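Local coordinates for cellulose biosynthesis protein BcsG (Salmonella typhimurium LT2, PDB 5OLT) that is required for cellulose biosynthesis and is represented here by its extramembrane domain, a zinc-binding member of the alkaline phosphatase family, at residues P104-L109 with G154-E159; C130-N135 with A320-V325; Q143-D148 with K158-N163; R282-P287 with P369-N374. All coordinates share one frame; numbering follows the deposited sequence. Where two conformers were deposited one is given.

Interaction 1: residues P104-L109 with G154-E159; sequences PAAIRL and GGFLKE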
loop_
_atom_site.group_PDB
_atom_site.type_symbol
_atom_site.label_atom_id
_atom_site.label_comp_id
_atom_site.label_asym_id
_atom_site.label_seq_id
_atom_site.Cartn_x
_atom_site.Cartn_y
_atom_site.Cartn_z
ATOM N N PRO A 104 1.759 -9.510 -7.408
ATOM C CA PRO A 104 1.837 -9.868 -5.992
ATOM C C PRO A 104 1.627 -8.656 -5.084
ATOM O O PRO A 104 1.056 -8.820 -4.002
ATOM C CB PRO A 104 3.252 -10.408 -5.835
ATOM C CG PRO A 104 3.766 -10.640 -7.184
ATOM C CD PRO A 104 2.916 -9.977 -8.199
ATOM N N ALA A 105 2.067 -7.455 -5.496
ATOM C CA ALA A 105 1.827 -6.276 -4.671
ATOM C C ALA A 105 0.362 -6.004 -4.484
ATOM O O ALA A 105 -0.077 -5.687 -3.361
ATOM C CB ALA A 105 2.494 -5.058 -5.274
ATOM N N ALA A 106 -0.389 -6.086 -5.572
ATOM C CA ALA A 106 -1.826 -5.815 -5.500
ATOM C C ALA A 106 -2.531 -6.868 -4.649
ATOM O O ALA A 106 -3.394 -6.539 -3.824
ATOM C CB ALA A 106 -2.421 -5.776 -6.885
ATOM N N ILE A 107 -2.147 -8.148 -4.797
ATOM C CA ILE A 107 -2.750 -9.185 -3.982
ATOM C C ILE A 107 -2.425 -8.960 -2.496
ATOM O O ILE A 107 -3.306 -9.099 -1.645
ATOM C CB ILE A 107 -2.253 -10.587 -4.417
ATOM C CG1 ILE A 107 -2.620 -10.858 -5.892
ATOM C CG2 ILE A 107 -2.922 -11.667 -3.560
ATOM C CD1 ILE A 107 -1.843 -12.041 -6.453
ATOM N N ARG A 108 -1.177 -8.592 -2.175
ATOM C CA ARG A 108 -0.809 -8.342 -0.785
ATOM C C ARG A 108 -1.671 -7.204 -0.200
ATOM O O ARG A 108 -2.134 -7.292 0.925
ATOM C CB ARG A 108 0.669 -8.029 -0.675
ATOM C CG ARG A 108 1.548 -9.257 -0.903
ATOM C CD ARG A 108 3.038 -8.950 -0.752
ATOM N NE ARG A 108 3.834 -10.184 -0.923
ATOM C CZ ARG A 108 3.934 -11.149 -0.003
ATOM N NH1 ARG A 108 3.373 -11.032 1.203
ATOM N NH2 ARG A 108 4.612 -12.275 -0.302
ATOM N N LEU A 109 -1.851 -6.134 -0.959
ATOM C CA LEU A 109 -2.676 -5.025 -0.490
ATOM C C LEU A 109 -4.141 -5.440 -0.321
ATOM O O LEU A 109 -4.778 -5.087 0.685
ATOM C CB LEU A 109 -2.579 -3.872 -1.508
ATOM C CG LEU A 109 -3.447 -2.619 -1.260
ATOM C CD1 LEU A 109 -3.311 -2.035 0.132
ATOM C CD2 LEU A 109 -3.042 -1.581 -2.278
ATOM N N GLY A 154 0.484 -8.662 -18.265
ATOM C CA GLY A 154 0.866 -9.512 -17.134
ATOM C C GLY A 154 -0.296 -10.238 -16.488
ATOM O O GLY A 154 -0.142 -10.821 -15.407
ATOM N N GLY A 155 -1.475 -10.180 -17.112
ATOM C CA GLY A 155 -2.679 -10.778 -16.526
ATOM C C GLY A 155 -3.022 -10.091 -15.218
ATOM O O GLY A 155 -3.588 -10.714 -14.320
ATOM N N PHE A 156 -2.694 -8.793 -15.126
ATOM C CA PHE A 156 -2.859 -8.080 -13.848
ATOM C C PHE A 156 -4.305 -8.053 -13.368
ATOM O O PHE A 156 -4.577 -8.374 -12.214
ATOM C CB PHE A 156 -2.325 -6.658 -13.973
ATOM C CG PHE A 156 -2.453 -5.852 -12.700
ATOM C CD1 PHE A 156 -1.576 -6.067 -11.627
ATOM C CD2 PHE A 156 -3.452 -4.894 -12.572
ATOM C CE1 PHE A 156 -1.704 -5.338 -10.438
ATOM C CE2 PHE A 156 -3.570 -4.152 -11.394
ATOM C CZ PHE A 156 -2.704 -4.381 -10.330
ATOM N N LEU A 157 -5.230 -7.679 -14.246
ATOM C CA LEU A 157 -6.640 -7.652 -13.857
ATOM C C LEU A 157 -7.116 -9.054 -13.429
ATOM O O LEU A 157 -7.832 -9.189 -12.449
ATOM C CB LEU A 157 -7.511 -7.100 -14.995
ATOM C CG LEU A 157 -9.036 -7.025 -14.756
ATOM C CD1 LEU A 157 -9.364 -6.206 -13.511
ATOM C CD2 LEU A 157 -9.724 -6.443 -15.997
ATOM N N LYS A 158 -6.692 -10.081 -14.154
ATOM C CA LYS A 158 -7.051 -11.464 -13.742
ATOM C C LYS A 158 -6.517 -11.791 -12.334
ATOM O O LYS A 158 -7.238 -12.385 -11.540
ATOM C CB LYS A 158 -6.584 -12.467 -14.784
ATOM C CG LYS A 158 -7.425 -12.443 -16.052
ATOM C CD LYS A 158 -6.897 -13.435 -17.083
ATOM C CE LYS A 158 -7.745 -13.423 -18.348
ATOM N NZ LYS A 158 -7.078 -14.183 -19.443
ATOM N N GLU A 159 -5.273 -11.383 -12.014
ATOM C CA GLU A 159 -4.720 -11.619 -10.677
ATOM C C GLU A 159 -5.510 -10.867 -9.605
ATOM O O GLU A 159 -5.822 -11.437 -8.536
ATOM C CB GLU A 159 -3.216 -11.268 -10.600
ATOM C CG GLU A 159 -2.329 -12.117 -11.510
ATOM C CD GLU A 159 -0.925 -12.331 -10.970
ATOM O OE1 GLU A 159 -0.585 -11.758 -9.926
ATOM O OE2 GLU A 159 -0.149 -13.092 -11.584
#
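P104, whose CB points away from the other helix, only nears E159: its N lies 4.1 Å from E159 OE1, too far for a bond. A106 makes the closer apolar contact: its CB sits 3.7 Å from CE1 of F156 and equally near CZ. F156 holds CG anti to its backbone N (chi1 -180°), which carries the ring from the start of helix 156-162 across to the alanine. One residue on, the I107 side chain crosses that of E159 at about a right angle. Its CD1 lies 3.7 Å from E159 OE1 and its CG1 4.2 Å from E159 O, where the two backbones come nearest, 7.4 Å between CA atoms. E159 was built in two conformers; in the one described, OE1 is hydrogen-bonded to Y123 OH, and the carboxylate contacts hold for that conformer alone. The first turn of helix 102-110 supplies the zinc ligand S102, and the F156 ring is about 6 Å from the zinc ion, placing the contact beside the metal site. Helix 119-122 packs on P104 and I107, while F156 reaches M147 of strand 142-147 and N215 of strand 210-216.

Interaction 2: residues C130-N135 with A320-V325; sequences CYLFDN and AISELV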
loop_
_atom_site.group_PDB
_atom_site.type_symbol
_atom_site.label_atom_id
_atom_site.label_comp_id
_atom_site.label_asym_id
_atom_site.label_seq_id
_atom_site.Cartn_x
_atom_site.Cartn_y
_atom_site.Cartn_z
ATOM N N CYS A 130 -9.281 -12.026 5.536
ATOM C CA CYS A 130 -8.042 -11.380 5.130
ATOM C C CYS A 130 -8.260 -10.324 4.053
ATOM O O CYS A 130 -7.396 -9.439 3.892
ATOM C CB CYS A 130 -7.043 -12.406 4.637
ATOM S SG CYS A 130 -6.590 -13.618 5.908
ATOM N N TYR A 131 -9.388 -10.388 3.353
ATOM C CA TYR A 131 -9.623 -9.530 2.197
ATOM C C TYR A 131 -10.250 -8.231 2.641
ATOM O O TYR A 131 -11.418 -8.191 2.999
ATOM C CB TYR A 131 -10.480 -10.221 1.137
ATOM C CG TYR A 131 -9.849 -11.467 0.561
ATOM C CD1 TYR A 131 -9.917 -12.685 1.252
ATOM C CD2 TYR A 131 -9.199 -11.426 -0.673
ATOM C CE1 TYR A 131 -9.355 -13.840 0.718
ATOM C CE2 TYR A 131 -8.622 -12.588 -1.208
ATOM C CZ TYR A 131 -8.743 -13.783 -0.508
ATOM O OH TYR A 131 -8.178 -14.953 -0.997
ATOM N N LEU A 132 -9.438 -7.168 2.642
ATOM C CA LEU A 132 -9.871 -5.878 3.172
ATOM C C LEU A 132 -11.213 -5.410 2.570
ATOM O O LEU A 132 -12.123 -4.949 3.317
ATOM C CB LEU A 132 -8.776 -4.840 2.882
ATOM C CG LEU A 132 -9.089 -3.374 3.222
ATOM C CD1 LEU A 132 -9.296 -3.243 4.745
ATOM C CD2 LEU A 132 -7.938 -2.492 2.698
ATOM N N PHE A 133 -11.337 -5.474 1.253
ATOM C CA PHE A 133 -12.541 -4.999 0.571
ATOM C C PHE A 133 -13.744 -5.892 0.850
ATOM O O PHE A 133 -14.879 -5.396 0.855
ATOM C CB PHE A 133 -12.298 -4.764 -0.929
ATOM C CG PHE A 133 -11.451 -3.554 -1.195
ATOM C CD1 PHE A 133 -10.061 -3.616 -1.109
ATOM C CD2 PHE A 133 -12.055 -2.338 -1.504
ATOM C CE1 PHE A 133 -9.284 -2.474 -1.327
ATOM C CE2 PHE A 133 -11.292 -1.199 -1.746
ATOM C CZ PHE A 133 -9.913 -1.257 -1.647
ATOM N N ASP A 134 -13.511 -7.183 1.125
ATOM C CA ASP A 134 -14.635 -8.054 1.514
ATOM C C ASP A 134 -15.123 -7.734 2.904
ATOM O O ASP A 134 -16.333 -7.749 3.159
ATOM C CB ASP A 134 -14.208 -9.504 1.437
ATOM C CG ASP A 134 -14.197 -10.021 0.024
ATOM O OD1 ASP A 134 -14.779 -9.363 -0.885
ATOM O OD2 ASP A 134 -13.609 -11.108 -0.181
ATOM N N ASN A 135 -14.191 -7.435 3.807
ATOM C CA ASN A 135 -14.541 -7.002 5.155
ATOM C C ASN A 135 -15.403 -5.746 5.060
ATOM O O ASN A 135 -16.396 -5.618 5.783
ATOM C CB ASN A 135 -13.277 -6.735 5.992
ATOM C CG ASN A 135 -12.510 -8.023 6.313
ATOM O OD1 ASN A 135 -13.111 -9.101 6.456
ATOM N ND2 ASN A 135 -11.201 -7.929 6.417
ATOM N N ALA A 320 -0.855 -2.374 8.740
ATOM C CA ALA A 320 -1.082 -1.052 9.357
ATOM C C ALA A 320 -2.144 -0.237 8.612
ATOM O O ALA A 320 -2.865 0.556 9.259
ATOM C CB ALA A 320 0.217 -0.267 9.445
ATOM N N ILE A 321 -2.246 -0.414 7.290
ATOM C CA ILE A 321 -3.313 0.247 6.521
ATOM C C ILE A 321 -4.666 -0.328 6.934
ATOM O O ILE A 321 -5.605 0.410 7.254
ATOM C CB ILE A 321 -3.101 0.105 4.997
ATOM C CG1 ILE A 321 -1.734 0.682 4.571
ATOM C CG2 ILE A 321 -4.295 0.669 4.212
ATOM C CD1 ILE A 321 -1.518 2.154 4.866
ATOM N N SER A 322 -4.753 -1.658 7.015
ATOM C CA SER A 322 -5.977 -2.281 7.451
ATOM C C SER A 322 -6.370 -1.798 8.859
ATOM O O SER A 322 -7.576 -1.544 9.117
ATOM C CB SER A 322 -5.858 -3.805 7.366
ATOM O OG SER A 322 -7.086 -4.400 7.776
ATOM N N GLU A 323 -5.391 -1.681 9.765
ATOM C CA GLU A 323 -5.733 -1.177 11.095
ATOM C C GLU A 323 -6.275 0.245 11.066
ATOM O O GLU A 323 -7.257 0.541 11.752
ATOM C CB GLU A 323 -4.494 -1.239 11.981
ATOM C CG GLU A 323 -4.731 -0.761 13.397
ATOM C CD GLU A 323 -5.733 -1.549 14.170
ATOM O OE1 GLU A 323 -5.921 -2.755 13.893
ATOM O OE2 GLU A 323 -6.326 -0.946 15.110
ATOM N N LEU A 324 -5.685 1.118 10.247
ATOM C CA LEU A 324 -6.227 2.470 10.157
ATOM C C LEU A 324 -7.641 2.470 9.597
ATOM O O LEU A 324 -8.496 3.245 10.085
ATOM C CB LEU A 324 -5.310 3.365 9.290
ATOM C CG LEU A 324 -4.016 3.816 10.004
ATOM C CD1 LEU A 324 -3.055 4.389 8.983
ATOM C CD2 LEU A 324 -4.295 4.836 11.124
ATOM N N VAL A 325 -7.930 1.590 8.626
ATOM C CA VAL A 325 -9.289 1.445 8.111
ATOM C C VAL A 325 -10.253 1.004 9.214
ATOM O O VAL A 325 -11.339 1.591 9.332
ATOM C CB VAL A 325 -9.354 0.533 6.847
ATOM C CG1 VAL A 325 -10.814 0.289 6.414
ATOM C CG2 VAL A 325 -8.540 1.175 5.705
#
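Two helices of the alpha/beta fold built round the central mixed sheet meet here: the N-terminal turn of helix 132-138, just after the C114-C130 disulfide, and the middle of helix 318-328, which lies against strands 90-96 and 259-265. L132 and S322 form the close point, their CA atoms 6.8 Å apart. L132 is the first residue of its helix, after Y131 at the N-cap position, and Y131 O accepts the backbone N of N135 at 3.0 Å. The leucine enters with CG anti to its backbone N (chi1 174°) and touches the other helix through one methyl, CD1. S322 OG, also anti to its backbone N, is a buried hydroxyl beside that methyl; it is hydrogen-bonded to S113 OG and to T46 OG1, so its polar needs are met by loop residues and the leucine merely covers it. One turn later V325 completes the patch, its side chain crossing that of L132 obliquely, and V325 also touches M260 of strand 259-265. A backbone hydrogen bond between L132 and L110 also ties this turn to the end of helix 102-110. The same leucine methyl thus serves two neighbours: L132 CD1 is 3.9 Å from S322 OG and 4.2 Å from V325 CG1.

Interaction 3: residues Q143-D148 with K158-N163; sequences QHLMMD and KEVREN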
loop_
_atom_site.group_PDB
_atom_site.type_symbol
_atom_site.label_atom_id
_atom_site.label_comp_id
_atom_site.label_asym_id
_atom_site.label_seq_id
_atom_site.Cartn_x
_atom_site.Cartn_y
_atom_site.Cartn_z
ATOM N N GLN A 143 -18.327 -1.845 -3.388
ATOM C CA GLN A 143 -16.971 -2.085 -3.875
ATOM C C GLN A 143 -16.817 -1.602 -5.299
ATOM O O GLN A 143 -17.687 -1.804 -6.144
ATOM C CB GLN A 143 -16.710 -3.597 -3.791
ATOM C CG GLN A 143 -15.308 -4.060 -4.132
ATOM C CD GLN A 143 -15.226 -5.575 -3.998
ATOM O OE1 GLN A 143 -15.340 -6.323 -4.993
ATOM N NE2 GLN A 143 -15.090 -6.037 -2.770
ATOM N N HIS A 144 -15.709 -0.906 -5.573
ATOM C CA HIS A 144 -15.423 -0.417 -6.918
ATOM C C HIS A 144 -13.987 -0.750 -7.265
ATOM O O HIS A 144 -13.097 -0.693 -6.403
ATOM C CB HIS A 144 -15.621 1.106 -7.066
ATOM C CG HIS A 144 -17.026 1.581 -6.832
ATOM N ND1 HIS A 144 -18.050 1.328 -7.715
ATOM C CD2 HIS A 144 -17.553 2.374 -5.866
ATOM C CE1 HIS A 144 -19.159 1.901 -7.280
ATOM N NE2 HIS A 144 -18.888 2.531 -6.151
ATOM N N LEU A 145 -13.779 -1.052 -8.533
ATOM C CA LEU A 145 -12.449 -1.272 -9.088
ATOM C C LEU A 145 -12.281 -0.280 -10.218
ATOM O O LEU A 145 -13.099 -0.225 -11.115
ATOM C CB LEU A 145 -12.385 -2.695 -9.613
ATOM C CG LEU A 145 -11.119 -3.078 -10.366
ATOM C CD1 LEU A 145 -9.893 -2.966 -9.447
ATOM C CD2 LEU A 145 -11.283 -4.494 -10.920
ATOM N N MET A 146 -11.165 0.446 -10.167
ATOM C CA MET A 146 -10.873 1.504 -11.086
ATOM C C MET A 146 -9.428 1.371 -11.498
ATOM O O MET A 146 -8.566 1.048 -10.648
ATOM C CB MET A 146 -11.080 2.819 -10.323
ATOM C CG MET A 146 -11.096 4.049 -11.170
ATOM S SD MET A 146 -11.962 5.357 -10.271
ATOM C CE MET A 146 -10.729 5.963 -9.150
ATOM N N MET A 147 -9.128 1.652 -12.773
ATOM C CA MET A 147 -7.716 1.669 -13.204
ATOM C C MET A 147 -7.518 2.777 -14.211
ATOM O O MET A 147 -8.489 3.217 -14.874
ATOM C CB MET A 147 -7.291 0.328 -13.835
ATOM C CG MET A 147 -7.401 -0.852 -12.887
ATOM S SD MET A 147 -6.624 -2.349 -13.504
ATOM C CE MET A 147 -7.075 -3.477 -12.167
ATOM N N ASP A 148 -6.270 3.223 -14.367
ATOM C CA ASP A 148 -5.967 4.141 -15.462
ATOM C C ASP A 148 -5.414 3.378 -16.676
ATOM O O ASP A 148 -4.821 3.965 -17.568
ATOM C CB ASP A 148 -5.067 5.294 -15.014
ATOM C CG ASP A 148 -3.704 4.849 -14.570
ATOM O OD1 ASP A 148 -3.329 3.689 -14.777
ATOM O OD2 ASP A 148 -2.967 5.714 -13.984
ATOM N N LYS A 158 -6.692 -10.081 -14.154
ATOM C CA LYS A 158 -7.051 -11.464 -13.742
ATOM C C LYS A 158 -6.517 -11.791 -12.334
ATOM O O LYS A 158 -7.238 -12.385 -11.540
ATOM C CB LYS A 158 -6.584 -12.467 -14.784
ATOM C CG LYS A 158 -7.425 -12.443 -16.052
ATOM C CD LYS A 158 -6.897 -13.435 -17.083
ATOM C CE LYS A 158 -7.745 -13.423 -18.348
ATOM N NZ LYS A 158 -7.078 -14.183 -19.443
ATOM N N GLU A 159 -5.273 -11.383 -12.014
ATOM C CA GLU A 159 -4.720 -11.619 -10.677
ATOM C C GLU A 159 -5.510 -10.867 -9.605
ATOM O O GLU A 159 -5.822 -11.437 -8.536
ATOM C CB GLU A 159 -3.216 -11.268 -10.600
ATOM C CG GLU A 159 -2.329 -12.117 -11.510
ATOM C CD GLU A 159 -0.925 -12.331 -10.970
ATOM O OE1 GLU A 159 -0.585 -11.758 -9.926
ATOM O OE2 GLU A 159 -0.149 -13.092 -11.584
ATOM N N VAL A 160 -5.867 -9.613 -9.886
ATOM C CA VAL A 160 -6.681 -8.824 -8.943
ATOM C C VAL A 160 -8.026 -9.512 -8.657
ATOM O O VAL A 160 -8.469 -9.534 -7.490
ATOM C CB VAL A 160 -6.880 -7.383 -9.500
ATOM C CG1 VAL A 160 -8.005 -6.630 -8.801
ATOM C CG2 VAL A 160 -5.573 -6.608 -9.407
ATOM N N ARG A 161 -8.670 -10.052 -9.705
ATOM C CA ARG A 161 -9.946 -10.772 -9.539
ATOM C C ARG A 161 -9.768 -12.119 -8.820
ATOM O O ARG A 161 -10.458 -12.383 -7.816
ATOM C CB ARG A 161 -10.622 -10.990 -10.901
ATOM C CG ARG A 161 -11.004 -9.694 -11.585
ATOM C CD ARG A 161 -12.191 -9.909 -12.505
ATOM N NE ARG A 161 -12.804 -8.621 -12.804
ATOM C CZ ARG A 161 -12.868 -8.056 -14.002
ATOM N NH1 ARG A 161 -12.368 -8.667 -15.076
ATOM N NH2 ARG A 161 -13.452 -6.863 -14.118
ATOM N N GLU A 162 -8.821 -12.931 -9.296
ATOM C CA GLU A 162 -8.719 -14.334 -8.863
ATOM C C GLU A 162 -8.035 -14.522 -7.532
ATOM O O GLU A 162 -8.465 -15.326 -6.699
ATOM C CB GLU A 162 -8.006 -15.178 -9.928
ATOM C CG GLU A 162 -8.800 -15.320 -11.224
ATOM C CD GLU A 162 -8.122 -16.216 -12.261
ATOM O OE1 GLU A 162 -6.955 -16.645 -12.066
ATOM O OE2 GLU A 162 -8.768 -16.495 -13.293
ATOM N N ASN A 163 -6.926 -13.828 -7.330
ATOM C CA ASN A 163 -6.187 -13.945 -6.079
ATOM C C ASN A 163 -6.455 -12.787 -5.128
ATOM O O ASN A 163 -6.376 -12.947 -3.900
ATOM C CB ASN A 163 -4.693 -14.013 -6.400
ATOM C CG ASN A 163 -4.383 -15.169 -7.312
ATOM O OD1 ASN A 163 -3.949 -14.999 -8.464
ATOM N ND2 ASN A 163 -4.650 -16.328 -6.827
#
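L145 and V160 meet tip to tip, and this is the closer part of the contact: L145 CD1 lies 4.2 Å from V160 CG1, although the CA atoms are 9.5 Å apart. Both side chains extend toward each other, L145 with CG anti to its backbone N (chi1 174°) and V160 with CG1 likewise. Beside them M147 adds a longer touch, its CE 4.4 Å from V160 CG2; the methionine was built in two conformers, so this pair is less certain. L145 and M147, two apart along strand 142-147, the outermost strand at one end of the mixed central sheet, both point from one face of it toward helix 156-162. M146 between them points to the other face, where helix 191-203 packs, in the layered alpha/beta/alpha manner of the alkaline phosphatase fold. The V160 side chain also touches A106 and L110 of helix 102-110. The outer side is looser. R161 brings NH2 only to 4.5 Å from L145 CD2, and the same NH2 is hydrogen-bonded to S168 O. K158 and E162, on the same helix, stand exposed to solvent.

Interaction 4: residues R282-P287 with P369-N374; sequences RDIPSP and PYVRLN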
loop_
_atom_site.group_PDB
_atom_site.type_symbol
_atom_site.label_atom_id
_atom_site.label_comp_id
_atom_site.label_asym_id
_atom_site.label_seq_id
_atom_site.Cartn_x
_atom_site.Cartn_y
_atom_site.Cartn_z
ATOM N N ARG A 282 14.332 -5.138 -11.516
ATOM C CA ARG A 282 13.761 -5.253 -10.144
ATOM C C ARG A 282 13.343 -6.700 -9.856
ATOM O O ARG A 282 12.366 -6.957 -9.187
ATOM C CB ARG A 282 12.638 -4.211 -9.928
ATOM C CG ARG A 282 11.576 -4.230 -11.001
ATOM C CD ARG A 282 10.482 -3.241 -10.634
ATOM N NE ARG A 282 9.645 -2.970 -11.801
ATOM C CZ ARG A 282 8.564 -3.648 -12.166
ATOM N NH1 ARG A 282 8.085 -4.667 -11.451
ATOM N NH2 ARG A 282 7.954 -3.309 -13.317
ATOM N N ASP A 283 14.124 -7.666 -10.348
ATOM C CA ASP A 283 13.789 -9.071 -10.066
ATOM C C ASP A 283 14.105 -9.490 -8.645
ATOM O O ASP A 283 13.541 -10.479 -8.157
ATOM C CB ASP A 283 14.463 -9.992 -11.095
ATOM C CG ASP A 283 13.980 -9.652 -12.496
ATOM O OD1 ASP A 283 12.726 -9.628 -12.734
ATOM O OD2 ASP A 283 14.818 -9.282 -13.309
ATOM N N ILE A 284 15.013 -8.770 -7.997
ATOM C CA ILE A 284 15.282 -8.974 -6.574
ATOM C C ILE A 284 14.633 -7.824 -5.813
ATOM O O ILE A 284 14.880 -6.660 -6.121
ATOM C CB ILE A 284 16.788 -9.058 -6.285
ATOM C CG1 ILE A 284 17.440 -10.224 -7.097
ATOM C CG2 ILE A 284 17.044 -9.209 -4.792
ATOM C CD1 ILE A 284 16.876 -11.604 -6.770
ATOM N N PRO A 285 13.765 -8.133 -4.831
ATOM C CA PRO A 285 13.006 -7.049 -4.146
ATOM C C PRO A 285 13.856 -6.408 -3.043
ATOM O O PRO A 285 13.710 -6.690 -1.841
ATOM C CB PRO A 285 11.774 -7.779 -3.629
ATOM C CG PRO A 285 12.302 -9.163 -3.316
ATOM C CD PRO A 285 13.311 -9.477 -4.411
ATOM N N SER A 286 14.812 -5.598 -3.491
ATOM C CA SER A 286 15.742 -4.938 -2.590
ATOM C C SER A 286 15.058 -3.910 -1.697
ATOM O O SER A 286 13.969 -3.435 -2.024
ATOM C CB SER A 286 16.806 -4.240 -3.431
ATOM O OG SER A 286 16.203 -3.124 -4.066
ATOM N N PRO A 287 15.733 -3.514 -0.599
ATOM C CA PRO A 287 15.160 -2.509 0.289
ATOM C C PRO A 287 14.858 -1.209 -0.452
ATOM O O PRO A 287 13.816 -0.597 -0.205
ATOM C CB PRO A 287 16.256 -2.323 1.338
ATOM C CG PRO A 287 16.897 -3.668 1.434
ATOM C CD PRO A 287 16.943 -4.138 -0.013
ATOM N N PRO A 369 21.006 -6.088 4.879
ATOM C CA PRO A 369 20.113 -6.842 3.994
ATOM C C PRO A 369 20.730 -8.141 3.480
ATOM O O PRO A 369 21.918 -8.192 3.147
ATOM C CB PRO A 369 19.882 -5.853 2.833
ATOM C CG PRO A 369 21.162 -5.054 2.770
ATOM C CD PRO A 369 21.592 -4.905 4.200
ATOM N N TYR A 370 19.917 -9.183 3.438
ATOM C CA TYR A 370 20.344 -10.500 2.896
ATOM C C TYR A 370 19.334 -10.969 1.902
ATOM O O TYR A 370 18.141 -10.640 2.025
ATOM C CB TYR A 370 20.398 -11.541 4.022
ATOM C CG TYR A 370 21.479 -11.268 5.041
ATOM C CD1 TYR A 370 21.252 -10.397 6.105
ATOM C CD2 TYR A 370 22.749 -11.868 4.918
ATOM C CE1 TYR A 370 22.244 -10.123 7.050
ATOM C CE2 TYR A 370 23.750 -11.598 5.856
ATOM C CZ TYR A 370 23.481 -10.749 6.926
ATOM O OH TYR A 370 24.445 -10.487 7.858
ATOM N N VAL A 371 19.794 -11.750 0.925
ATOM C CA VAL A 371 18.922 -12.337 -0.062
ATOM C C VAL A 371 19.075 -13.868 -0.087
ATOM O O VAL A 371 20.207 -14.373 0.008
ATOM C CB VAL A 371 19.131 -11.694 -1.475
ATOM C CG1 VAL A 371 20.552 -11.840 -1.998
ATOM C CG2 VAL A 371 18.131 -12.261 -2.473
ATOM N N ARG A 372 17.952 -14.565 -0.255
ATOM C CA ARG A 372 17.950 -16.027 -0.451
ATOM C C ARG A 372 17.315 -16.333 -1.779
ATOM O O ARG A 372 16.168 -15.957 -2.046
ATOM C CB ARG A 372 17.143 -16.714 0.645
ATOM C CG ARG A 372 17.348 -18.226 0.595
ATOM C CD ARG A 372 16.584 -18.937 1.690
ATOM N NE ARG A 372 15.146 -18.866 1.450
ATOM C CZ ARG A 372 14.224 -19.226 2.344
ATOM N NH1 ARG A 372 14.602 -19.626 3.580
ATOM N NH2 ARG A 372 12.941 -19.168 2.009
ATOM N N LEU A 373 18.095 -16.981 -2.638
ATOM C CA LEU A 373 17.612 -17.372 -3.963
ATOM C C LEU A 373 17.118 -18.820 -3.882
ATOM O O LEU A 373 17.878 -19.727 -3.507
ATOM C CB LEU A 373 18.750 -17.172 -4.986
ATOM C CG LEU A 373 19.336 -15.745 -5.008
ATOM C CD1 LEU A 373 20.564 -15.652 -5.867
ATOM C CD2 LEU A 373 18.280 -14.708 -5.436
ATOM N N ASN A 374 15.823 -19.014 -4.158
ATOM C CA ASN A 374 15.186 -20.318 -4.305
ATOM C C ASN A 374 15.405 -21.235 -3.143
ATOM O O ASN A 374 15.583 -22.448 -3.338
ATOM C CB ASN A 374 15.644 -20.996 -5.623
ATOM C CG ASN A 374 15.331 -20.142 -6.856
ATOM O OD1 ASN A 374 14.155 -19.852 -7.125
ATOM N ND2 ASN A 374 16.380 -19.730 -7.617
#
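I284 spans the contact with strand 368-373, and its two branches part at CB. CG2, anti to the backbone N, meets V371: CG2 of the isoleucine is 4.0 Å from CG2 of the valine. The other branch leaves as CG1, beside the backbone N (chi1 -58°), and acts mainly as an arm; at its end CD1 comes to 3.7 Å from L373 CD2, the closest approach of the contact. The isoleucine side chain crosses those of V371 and L373 at about a right angle, one branch serving each. Further on, P287 CG rests 4.0 Å from P369 CB, the two proline side chains also crossing at about a right angle. From I284 to P287 the loop runs nearly antiparallel to P369-L373, 165° apart end to end. Between I284 and P287 the loop makes an inverse gamma turn centred on P285, closed by S286 N to I284 O at 2.8 Å, and S286 then caps helix 287-290 through its OG and I289 N. At the other end of the loop R282 packs on the zinc ligand H267. The loop thus lies on one face of the four-stranded antiparallel sheet, with I284 also touching A360 and V362 of strand 360-365, while Y370 and R372 turn to the other face, against helix 27-42.

From the N terminus, interaction 1 opens on helix 102-110, interaction 2 on helix 132-138 and interaction 3 on strand 142-147. Helix 156-162 then closes interactions 1 and 3 together, on overlapping segments that share K158 and E159, so strand, helix and the zinc-site helix pack together. Interaction 3 is nested within the long loop of interaction 2, whereas interaction 1 crosses it. Interaction 4 opens at 282-287, before 320-325 closes interaction 2, so these two cross as well; it closes last, at 369-374. Interactions 1 and 2 join helices to each other, interaction 3 a helix to the edge strand of the central sheet; interaction 4 joins the C-terminal antiparallel sheet to the loop after strand 259-265.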